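PDB 1MDB: 2,3-dihydroxybenzoate-AMP ligase from Bacillus subtilis, which is an AMP-binding enzyme of the ANL clan, built from a large N-terminal part and a small C-terminal domain. Local coordinates for residues A[359-364]-A[386-391]; A[456-461]-A[474-479]; A[470-475]-A[502-507]. All coordinates share one frame; numbering follows the deposited sequence.

Contact 1 of 3, residues A[359-364]-A[386-391]; sequences PYDESR and PYTIRG
The aromatic ring of Y387 meets the carboxylate of D361 at its edge, while P386 CG lies obliquely to the ring of Y360. The carboxylate of D361 stands steeply to the Y387 ring, the two planes 74° apart, with OD2 near the ring plane beside the hydroxyl. Y387 OH donates to D361 OD2 in a very short hydrogen bond, 2.5 Å, and the ring carbon CE2 of Y387 comes within 3.2 Å of D361 OD1. The ring reaches this place because Y387 CG lies between the backbone N and the carbonyl carbon (chi1 63°). D361 OD2 also accepts from S358 N, and this second bond helps to fix the rotation of the carboxylate. D361 OD1 is joined through a water to T388 OG1: the water donates to D361 OD1 at 3.2 Å and lies a short 2.5 Å from T388 OG1.

The setting is the open end of a hairpin: residues 359-361 lead into edge strand 362-366 of a four-stranded antiparallel sheet, and 386-391 form the loop leaving its neighbour, strand 379-384. Beyond the last backbone bonds of that pair, between E362 and R384, side chains take over the joining. Y360 CB rests on P386 CG at 3.6 Å, and the exposed phenol of Y360 turns off from the loop to the solvent side. Deeper in, Y387 packs on Y209 and S210 of helix 204-218, and its OH is hydrogen-bonded to V337 N. Since V337 lines the 2,3-dihydroxy-benzoic acid pocket, D361 and Y387 are placed to act as second-shell residues, probably steadying V337, with the Y387 side chain about 8 Å from the ligand.

Contact 2 of 3, residues A[456-461]-A[474-479]; sequences HDAAMV and VFIIPR
Two residues, H456 and D457, lie against the single I477, forming a classic beta bulge at the start of the pairing. H456 N donates to I477 O at 2.8 Å, while the guanidinium of R479 turns a face to H456 CA, the arginine chain bending at chi3 (-61°). Next, D457 O accepts I477 N, and D457 OD1 takes the following amide, A458 N, from above the carboxylate plane. A458 CB is pressed against I476 CD1 at 3.4 Å, a tight fit for two methyl carbons. A459 and F475, like D457 and I477, are a hydrogen-bonded antiparallel pair: A459 N donates to F475 O at 2.9 Å and A459 O accepts F475 N at 2.7 Å, the same oxygen lying at the edge of the F475 ring. M460 and V474 form a non-hydrogen-bonded pair, their CB atoms 4.1 Å apart, and V461 CG2 reaches F475 CE1 at 3.9 Å. In this hairpin of strands 455-465 and 469-478, helix 442-449 packs on the face of A458, M460, V474 and I476, helix 522-534 on that of A459 and F475. Helix 280-292 of the large N-terminal part touches H456 and D457, and its D288 salt-bridges R479, placing the bulge at the interface between the two parts.

Contact 3 of 3, residues A[470-475]-A[502-507]; sequences ERSCVF and IPDRVE
Strands 470-475 and 505-507 run parallel at 25°, C473, V474 and F475 pairing with R505, V506 and E507: R505 N donates to S472 O at 2.9 Å, V474 N to R505 O, and E507 N to V474 O. Before the pairing begins, D504 reaches over to the neighbouring strand: D504 OD2 accepts S472 N through its anti lone pair at 2.9 Å, and D504 OD1 accepts from R471 NH1 at 3.0 Å in a weak hydrogen bond that is part of a salt bridge. Both charges have further partners, R435 for D504 and D465 for R471. With OG between the backbone N and carbonyl carbon (chi1 71°), S472 OG accepts D504 N at 3.0 Å and donates to a water that in turn donates to I502 O. Farther along, E507 CB sits over the F475 ring in a CH-pi contact, 4.0 Å from the centroid, while E507 OE2 is gripped side-on by R505 NE at 2.7 Å and R505 NH2. On the opposite face V474 CG1 meets P503 CB at 3.6 Å and V506 CG2 at 3.7 Å. Strand 469-478, helix 485-494 and strand 505-508 make a beta-alpha-beta crossover; that helix lies against P503 and V506, and helix 522-534 against C473, F475 and R505.

Overall arrangement
Contact 1 comes first along the chain and stands apart, its centre 35 Å from that of contact 2 and 37 Å from that of contact 3, with nearest atoms about 23 Å away in both cases. It belongs to the large AMP-binding part, near but not in contact with the ligands, whereas the other two lie in the C-terminal domain. Contacts 2 and 3 have centres 10 Å apart and share V474 and F475: strand 469-478 is the middle of a three-stranded mixed sheet, with antiparallel strand 455-465 on one side and parallel strand 505-508 on the other. Together they account for both strand pairings of that sheet.

Contact 1 of 3, residues A[359-364]-A[386-391]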
loop_
_atom_site.group_PDB
_atom_site.type_symbol
_atom_site.label_atom_id
_atom_site.label_comp_id
_atom_site.label_asym_id
_atom_site.label_seq_id
_atom_site.Cartn_x
_atom_site.Cartn_y
_atom_site.Cartn_z
ATOM N N PRO A 359 16.620 6.602 -10.902
ATOM C CA PRO A 359 18.074 6.540 -11.082
ATOM C C PRO A 359 18.754 7.173 -9.877
ATOM O O PRO A 359 19.933 6.935 -9.619
ATOM C CB PRO A 359 18.306 7.370 -12.345
ATOM C CG PRO A 359 17.003 7.272 -13.077
ATOM C CD PRO A 359 16.003 7.418 -11.962
ATOM N N TYR A 360 17.999 7.985 -9.143
ATOM C CA TYR A 360 18.541 8.668 -7.983
ATOM C C TYR A 360 18.227 8.011 -6.640
ATOM O O TYR A 360 18.591 8.541 -5.589
ATOM C CB TYR A 360 18.088 10.128 -7.984
ATOM C CG TYR A 360 18.425 10.854 -9.270
ATOM C CD1 TYR A 360 17.549 10.836 -10.355
ATOM C CD2 TYR A 360 19.633 11.542 -9.410
ATOM C CE1 TYR A 360 17.861 11.489 -11.550
ATOM C CE2 TYR A 360 19.958 12.196 -10.600
ATOM C CZ TYR A 360 19.067 12.165 -11.666
ATOM O OH TYR A 360 19.376 12.807 -12.846
ATOM N N ASP A 361 17.544 6.865 -6.671
ATOM C CA ASP A 361 17.241 6.133 -5.443
ATOM C C ASP A 361 18.551 5.520 -4.948
ATOM O O ASP A 361 19.238 4.832 -5.695
ATOM C CB ASP A 361 16.241 4.992 -5.699
ATOM C CG ASP A 361 14.784 5.440 -5.611
ATOM O OD1 ASP A 361 14.444 6.182 -4.670
ATOM O OD2 ASP A 361 13.977 5.032 -6.476
ATOM N N GLU A 362 18.900 5.779 -3.696
ATOM C CA GLU A 362 20.115 5.225 -3.115
ATOM C C GLU A 362 19.759 4.101 -2.146
ATOM O O GLU A 362 18.935 4.284 -1.247
ATOM C CB GLU A 362 20.880 6.306 -2.361
ATOM C CG GLU A 362 21.663 7.248 -3.238
ATOM C CD GLU A 362 22.203 8.420 -2.454
ATOM O OE1 GLU A 362 21.442 9.389 -2.232
ATOM O OE2 GLU A 362 23.384 8.365 -2.046
ATOM N N SER A 363 20.380 2.941 -2.330
ATOM C CA SER A 363 20.129 1.805 -1.465
ATOM C C SER A 363 21.407 1.296 -0.810
ATOM O O SER A 363 22.468 1.251 -1.433
ATOM C CB SER A 363 19.478 0.667 -2.259
ATOM O OG SER A 363 18.136 0.978 -2.594
ATOM N N ARG A 364 21.301 0.921 0.457
ATOM C CA ARG A 364 22.440 0.380 1.176
ATOM C C ARG A 364 22.001 -0.794 2.036
ATOM O O ARG A 364 20.917 -0.778 2.623
ATOM C CB ARG A 364 23.112 1.473 2.010
ATOM C CG ARG A 364 23.671 2.569 1.114
ATOM C CD ARG A 364 24.657 3.495 1.797
ATOM N NE ARG A 364 25.165 4.482 0.844
ATOM C CZ ARG A 364 26.059 5.421 1.134
ATOM N NH1 ARG A 364 26.556 5.512 2.360
ATOM N NH2 ARG A 364 26.454 6.272 0.195
ATOM N N PRO A 386 14.798 11.002 -4.022
ATOM C CA PRO A 386 13.895 12.086 -4.440
ATOM C C PRO A 386 12.465 12.008 -3.917
ATOM O O PRO A 386 11.798 13.037 -3.775
ATOM C CB PRO A 386 13.913 11.994 -5.970
ATOM C CG PRO A 386 15.182 11.303 -6.280
ATOM C CD PRO A 386 15.276 10.257 -5.199
ATOM N N TYR A 387 11.988 10.794 -3.662
ATOM C CA TYR A 387 10.626 10.613 -3.181
ATOM C C TYR A 387 10.544 9.769 -1.907
ATOM O O TYR A 387 9.536 9.102 -1.650
ATOM C CB TYR A 387 9.766 10.005 -4.296
ATOM C CG TYR A 387 10.225 8.633 -4.726
ATOM C CD1 TYR A 387 9.642 7.490 -4.191
ATOM C CD2 TYR A 387 11.285 8.475 -5.627
ATOM C CE1 TYR A 387 10.098 6.225 -4.531
ATOM C CE2 TYR A 387 11.757 7.205 -5.970
ATOM C CZ TYR A 387 11.159 6.088 -5.417
ATOM O OH TYR A 387 11.606 4.822 -5.729
ATOM N N THR A 388 11.618 9.804 -1.121
ATOM C CA THR A 388 11.692 9.101 0.150
ATOM C C THR A 388 11.795 10.194 1.207
ATOM O O THR A 388 12.693 11.029 1.151
ATOM C CB THR A 388 12.935 8.188 0.227
ATOM O OG1 THR A 388 12.807 7.130 -0.732
ATOM C CG2 THR A 388 13.078 7.585 1.629
ATOM N N ILE A 389 10.857 10.205 2.151
ATOM C CA ILE A 389 10.831 11.218 3.201
ATOM C C ILE A 389 12.106 11.238 4.030
ATOM O O ILE A 389 12.871 10.282 4.038
ATOM C CB ILE A 389 9.643 10.996 4.179
ATOM C CG1 ILE A 389 9.885 9.738 5.017
ATOM C CG2 ILE A 389 8.330 10.881 3.390
ATOM C CD1 ILE A 389 8.760 9.408 5.987
ATOM N N ARG A 390 12.320 12.342 4.731
ATOM C CA ARG A 390 13.487 12.493 5.592
ATOM C C ARG A 390 13.062 12.456 7.054
ATOM O O ARG A 390 13.875 12.672 7.950
ATOM C CB ARG A 390 14.197 13.817 5.299
ATOM C CG ARG A 390 14.969 13.838 3.991
ATOM C CD ARG A 390 15.896 12.641 3.909
ATOM N NE ARG A 390 16.872 12.776 2.833
ATOM C CZ ARG A 390 18.028 13.426 2.941
ATOM N NH1 ARG A 390 18.369 14.009 4.083
ATOM N NH2 ARG A 390 18.842 13.490 1.901
ATOM N N GLY A 391 11.781 12.180 7.296
ATOM C CA GLY A 391 11.300 12.133 8.664
ATOM C C GLY A 391 9.793 12.065 8.779
ATOM O O GLY A 391 9.063 12.606 7.936
HETATM O O HOH W 1 14.916 6.012 -1.549
#

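Contact 2 of 3, residues A[456-461]-A[474-479]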
loop_
_atom_site.group_PDB
_atom_site.type_symbol
_atom_site.label_atom_id
_atom_site.label_comp_id
_atom_site.label_asym_id
_atom_site.label_seq_id
_atom_site.Cartn_x
_atom_site.Cartn_y
_atom_site.Cartn_z
ATOM N N HIS A 456 -2.935 -24.050 0.744
ATOM C CA HIS A 456 -3.432 -22.900 0.001
ATOM C C HIS A 456 -2.469 -21.746 0.257
ATOM O O HIS A 456 -2.093 -21.025 -0.665
ATOM C CB HIS A 456 -4.850 -22.526 0.458
ATOM C CG HIS A 456 -5.319 -21.201 -0.065
ATOM N ND1 HIS A 456 -5.165 -20.026 0.641
ATOM C CD2 HIS A 456 -5.872 -20.855 -1.251
ATOM C CE1 HIS A 456 -5.602 -19.014 -0.089
ATOM N NE2 HIS A 456 -6.035 -19.491 -1.242
ATOM N N ASP A 457 -2.072 -21.575 1.517
ATOM C CA ASP A 457 -1.121 -20.530 1.880
ATOM C C ASP A 457 -0.479 -20.880 3.209
ATOM O O ASP A 457 -0.992 -21.722 3.956
ATOM C CB ASP A 457 -1.803 -19.166 1.983
ATOM C CG ASP A 457 -0.826 -18.025 1.779
ATOM O OD1 ASP A 457 0.386 -18.309 1.617
ATOM O OD2 ASP A 457 -1.260 -16.850 1.773
ATOM N N ALA A 458 0.631 -20.219 3.518
ATOM C CA ALA A 458 1.353 -20.504 4.754
ATOM C C ALA A 458 2.040 -19.281 5.329
ATOM O O ALA A 458 2.638 -18.500 4.599
ATOM C CB ALA A 458 2.396 -21.607 4.500
ATOM N N ALA A 459 1.947 -19.116 6.643
ATOM C CA ALA A 459 2.602 -18.002 7.319
ATOM C C ALA A 459 3.292 -18.579 8.550
ATOM O O ALA A 459 2.641 -19.098 9.455
ATOM C CB ALA A 459 1.595 -16.954 7.722
ATOM N N MET A 460 4.615 -18.491 8.573
ATOM C CA MET A 460 5.404 -19.026 9.679
ATOM C C MET A 460 5.888 -17.929 10.608
ATOM O O MET A 460 6.524 -16.963 10.170
ATOM C CB MET A 460 6.593 -19.800 9.117
ATOM C CG MET A 460 7.573 -20.324 10.148
ATOM S SD MET A 460 8.877 -21.241 9.304
ATOM C CE MET A 460 9.546 -22.211 10.625
ATOM N N VAL A 461 5.606 -18.091 11.898
ATOM C CA VAL A 461 6.009 -17.101 12.881
ATOM C C VAL A 461 6.697 -17.716 14.093
ATOM O O VAL A 461 6.661 -18.934 14.313
ATOM C CB VAL A 461 4.784 -16.267 13.362
ATOM C CG1 VAL A 461 4.080 -15.636 12.158
ATOM C CG2 VAL A 461 3.813 -17.143 14.119
ATOM N N VAL A 474 4.007 -22.606 12.121
ATOM C CA VAL A 474 3.526 -22.210 10.799
ATOM C C VAL A 474 2.015 -22.356 10.711
ATOM O O VAL A 474 1.465 -23.424 10.990
ATOM C CB VAL A 474 4.162 -23.049 9.646
ATOM C CG1 VAL A 474 3.822 -24.535 9.790
ATOM C CG2 VAL A 474 3.649 -22.540 8.317
ATOM N N PHE A 475 1.331 -21.279 10.346
ATOM C CA PHE A 475 -0.116 -21.354 10.195
ATOM C C PHE A 475 -0.375 -21.743 8.744
ATOM O O PHE A 475 0.135 -21.121 7.824
ATOM C CB PHE A 475 -0.770 -20.010 10.526
ATOM C CG PHE A 475 -0.767 -19.685 11.989
ATOM C CD1 PHE A 475 0.402 -19.272 12.623
ATOM C CD2 PHE A 475 -1.935 -19.812 12.746
ATOM C CE1 PHE A 475 0.414 -18.989 13.993
ATOM C CE2 PHE A 475 -1.937 -19.531 14.118
ATOM C CZ PHE A 475 -0.763 -19.121 14.740
ATOM N N ILE A 476 -1.148 -22.799 8.550
ATOM C CA ILE A 476 -1.457 -23.280 7.214
ATOM C C ILE A 476 -2.952 -23.158 6.914
ATOM O O ILE A 476 -3.795 -23.453 7.766
ATOM C CB ILE A 476 -1.077 -24.774 7.071
ATOM C CG1 ILE A 476 0.428 -24.969 7.302
ATOM C CG2 ILE A 476 -1.506 -25.291 5.713
ATOM C CD1 ILE A 476 1.315 -24.343 6.235
ATOM N N ILE A 477 -3.272 -22.699 5.710
ATOM C CA ILE A 477 -4.656 -22.616 5.270
ATOM C C ILE A 477 -4.760 -23.802 4.319
ATOM O O ILE A 477 -4.147 -23.808 3.250
ATOM C CB ILE A 477 -4.952 -21.308 4.512
ATOM C CG1 ILE A 477 -4.917 -20.121 5.484
ATOM C CG2 ILE A 477 -6.318 -21.402 3.848
ATOM C CD1 ILE A 477 -5.051 -18.757 4.812
ATOM N N PRO A 478 -5.514 -24.841 4.718
ATOM C CA PRO A 478 -5.716 -26.062 3.935
ATOM C C PRO A 478 -6.398 -25.835 2.599
ATOM O O PRO A 478 -7.352 -25.068 2.502
ATOM C CB PRO A 478 -6.578 -26.928 4.856
ATOM C CG PRO A 478 -6.294 -26.400 6.219
ATOM C CD PRO A 478 -6.252 -24.921 5.989
ATOM N N ARG A 479 -5.902 -26.498 1.563
ATOM C CA ARG A 479 -6.511 -26.390 0.247
ATOM C C ARG A 479 -7.513 -27.533 0.218
ATOM O O ARG A 479 -7.356 -28.494 -0.534
ATOM C CB ARG A 479 -5.466 -26.580 -0.849
ATOM C CG ARG A 479 -6.038 -26.574 -2.249
ATOM C CD ARG A 479 -4.937 -26.741 -3.276
ATOM N NE ARG A 479 -3.966 -25.654 -3.214
ATOM C CZ ARG A 479 -4.270 -24.374 -3.399
ATOM N NH1 ARG A 479 -5.523 -24.018 -3.657
ATOM N NH2 ARG A 479 -3.322 -23.450 -3.328
#

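Contact 3 of 3, residues A[470-475]-A[502-507]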
loop_
_atom_site.group_PDB
_atom_site.type_symbol
_atom_site.label_atom_id
_atom_site.label_comp_id
_atom_site.label_asym_id
_atom_site.label_seq_id
_atom_site.Cartn_x
_atom_site.Cartn_y
_atom_site.Cartn_z
ATOM N N GLU A 470 12.930 -19.199 21.516
ATOM C CA GLU A 470 11.952 -19.127 20.440
ATOM C C GLU A 470 11.873 -20.429 19.671
ATOM O O GLU A 470 12.892 -21.084 19.419
ATOM C CB GLU A 470 12.338 -18.035 19.436
ATOM C CG GLU A 470 11.529 -16.755 19.494
ATOM C CD GLU A 470 12.017 -15.715 18.481
ATOM O OE1 GLU A 470 12.132 -16.050 17.277
ATOM O OE2 GLU A 470 12.276 -14.562 18.896
ATOM N N ARG A 471 10.658 -20.804 19.304
ATOM C CA ARG A 471 10.443 -21.980 18.473
ATOM C C ARG A 471 9.675 -21.440 17.290
ATOM O O ARG A 471 9.362 -20.253 17.248
ATOM C CB ARG A 471 9.631 -23.062 19.187
ATOM C CG ARG A 471 10.506 -24.110 19.860
ATOM C CD ARG A 471 9.678 -25.249 20.418
ATOM N NE ARG A 471 10.482 -26.083 21.297
ATOM C CZ ARG A 471 11.110 -27.190 20.920
ATOM N NH1 ARG A 471 11.025 -27.613 19.662
ATOM N NH2 ARG A 471 11.824 -27.873 21.803
ATOM N N SER A 472 9.357 -22.295 16.331
ATOM C CA SER A 472 8.644 -21.833 15.153
ATOM C C SER A 472 7.294 -22.501 14.962
ATOM O O SER A 472 7.156 -23.712 15.146
ATOM C CB SER A 472 9.498 -22.084 13.916
ATOM O OG SER A 472 9.556 -23.470 13.648
ATOM N N CYS A 473 6.310 -21.697 14.570
ATOM C CA CYS A 473 4.951 -22.175 14.321
ATOM C C CYS A 473 4.509 -21.697 12.950
ATOM O O CYS A 473 4.638 -20.512 12.638
ATOM C CB CYS A 473 3.985 -21.615 15.368
ATOM S SG CYS A 473 2.269 -22.164 15.172
ATOM N N VAL A 474 4.007 -22.606 12.121
ATOM C CA VAL A 474 3.526 -22.210 10.799
ATOM C C VAL A 474 2.015 -22.356 10.711
ATOM O O VAL A 474 1.465 -23.424 10.990
ATOM C CB VAL A 474 4.162 -23.049 9.646
ATOM C CG1 VAL A 474 3.822 -24.535 9.790
ATOM C CG2 VAL A 474 3.649 -22.540 8.317
ATOM N N PHE A 475 1.331 -21.279 10.346
ATOM C CA PHE A 475 -0.116 -21.354 10.195
ATOM C C PHE A 475 -0.375 -21.743 8.744
ATOM O O PHE A 475 0.135 -21.121 7.824
ATOM C CB PHE A 475 -0.770 -20.010 10.526
ATOM C CG PHE A 475 -0.767 -19.685 11.989
ATOM C CD1 PHE A 475 0.402 -19.272 12.623
ATOM C CD2 PHE A 475 -1.935 -19.812 12.746
ATOM C CE1 PHE A 475 0.414 -18.989 13.993
ATOM C CE2 PHE A 475 -1.937 -19.531 14.118
ATOM C CZ PHE A 475 -0.763 -19.121 14.740
ATOM N N ILE A 502 12.579 -26.518 9.947
ATOM C CA ILE A 502 11.309 -27.225 9.970
ATOM C C ILE A 502 10.449 -26.684 11.103
ATOM O O ILE A 502 10.889 -26.625 12.251
ATOM C CB ILE A 502 11.521 -28.743 10.172
ATOM C CG1 ILE A 502 12.286 -29.320 8.979
ATOM C CG2 ILE A 502 10.176 -29.451 10.329
ATOM C CD1 ILE A 502 12.769 -30.728 9.209
ATOM N N PRO A 503 9.205 -26.285 10.793
ATOM C CA PRO A 503 8.290 -25.745 11.808
ATOM C C PRO A 503 8.184 -26.679 13.005
ATOM O O PRO A 503 7.991 -27.878 12.836
ATOM C CB PRO A 503 6.955 -25.645 11.064
ATOM C CG PRO A 503 7.368 -25.479 9.620
ATOM C CD PRO A 503 8.520 -26.449 9.497
ATOM N N ASP A 504 8.315 -26.139 14.210
ATOM C CA ASP A 504 8.184 -26.960 15.409
ATOM C C ASP A 504 6.712 -27.267 15.605
ATOM O O ASP A 504 6.338 -28.322 16.116
ATOM C CB ASP A 504 8.688 -26.210 16.639
ATOM C CG ASP A 504 10.178 -26.028 16.632
ATOM O OD1 ASP A 504 10.884 -27.048 16.733
ATOM O OD2 ASP A 504 10.638 -24.872 16.522
ATOM N N ARG A 505 5.870 -26.333 15.185
ATOM C CA ARG A 505 4.437 -26.504 15.355
ATOM C C ARG A 505 3.626 -26.065 14.140
ATOM O O ARG A 505 3.980 -25.102 13.460
ATOM C CB ARG A 505 3.998 -25.737 16.597
ATOM C CG ARG A 505 2.511 -25.760 16.861
ATOM C CD ARG A 505 2.225 -25.314 18.278
ATOM N NE ARG A 505 0.795 -25.208 18.521
ATOM C CZ ARG A 505 0.243 -25.205 19.731
ATOM N NH1 ARG A 505 1.006 -25.312 20.807
ATOM N NH2 ARG A 505 -1.071 -25.080 19.862
ATOM N N VAL A 506 2.534 -26.774 13.879
ATOM C CA VAL A 506 1.661 -26.470 12.748
ATOM C C VAL A 506 0.226 -26.168 13.182
ATOM O O VAL A 506 -0.393 -26.962 13.892
ATOM C CB VAL A 506 1.624 -27.645 11.753
ATOM C CG1 VAL A 506 0.625 -27.355 10.643
ATOM C CG2 VAL A 506 3.019 -27.883 11.175
ATOM N N GLU A 507 -0.295 -25.020 12.753
ATOM C CA GLU A 507 -1.663 -24.627 13.086
ATOM C C GLU A 507 -2.487 -24.467 11.814
ATOM O O GLU A 507 -2.110 -23.720 10.915
ATOM C CB GLU A 507 -1.680 -23.302 13.852
ATOM C CG GLU A 507 -1.169 -23.361 15.275
ATOM C CD GLU A 507 -2.035 -24.208 16.182
ATOM O OE1 GLU A 507 -3.264 -24.211 16.002
ATOM O OE2 GLU A 507 -1.486 -24.856 17.092
HETATM O O HOH W 2 12.114 -24.079 12.678
#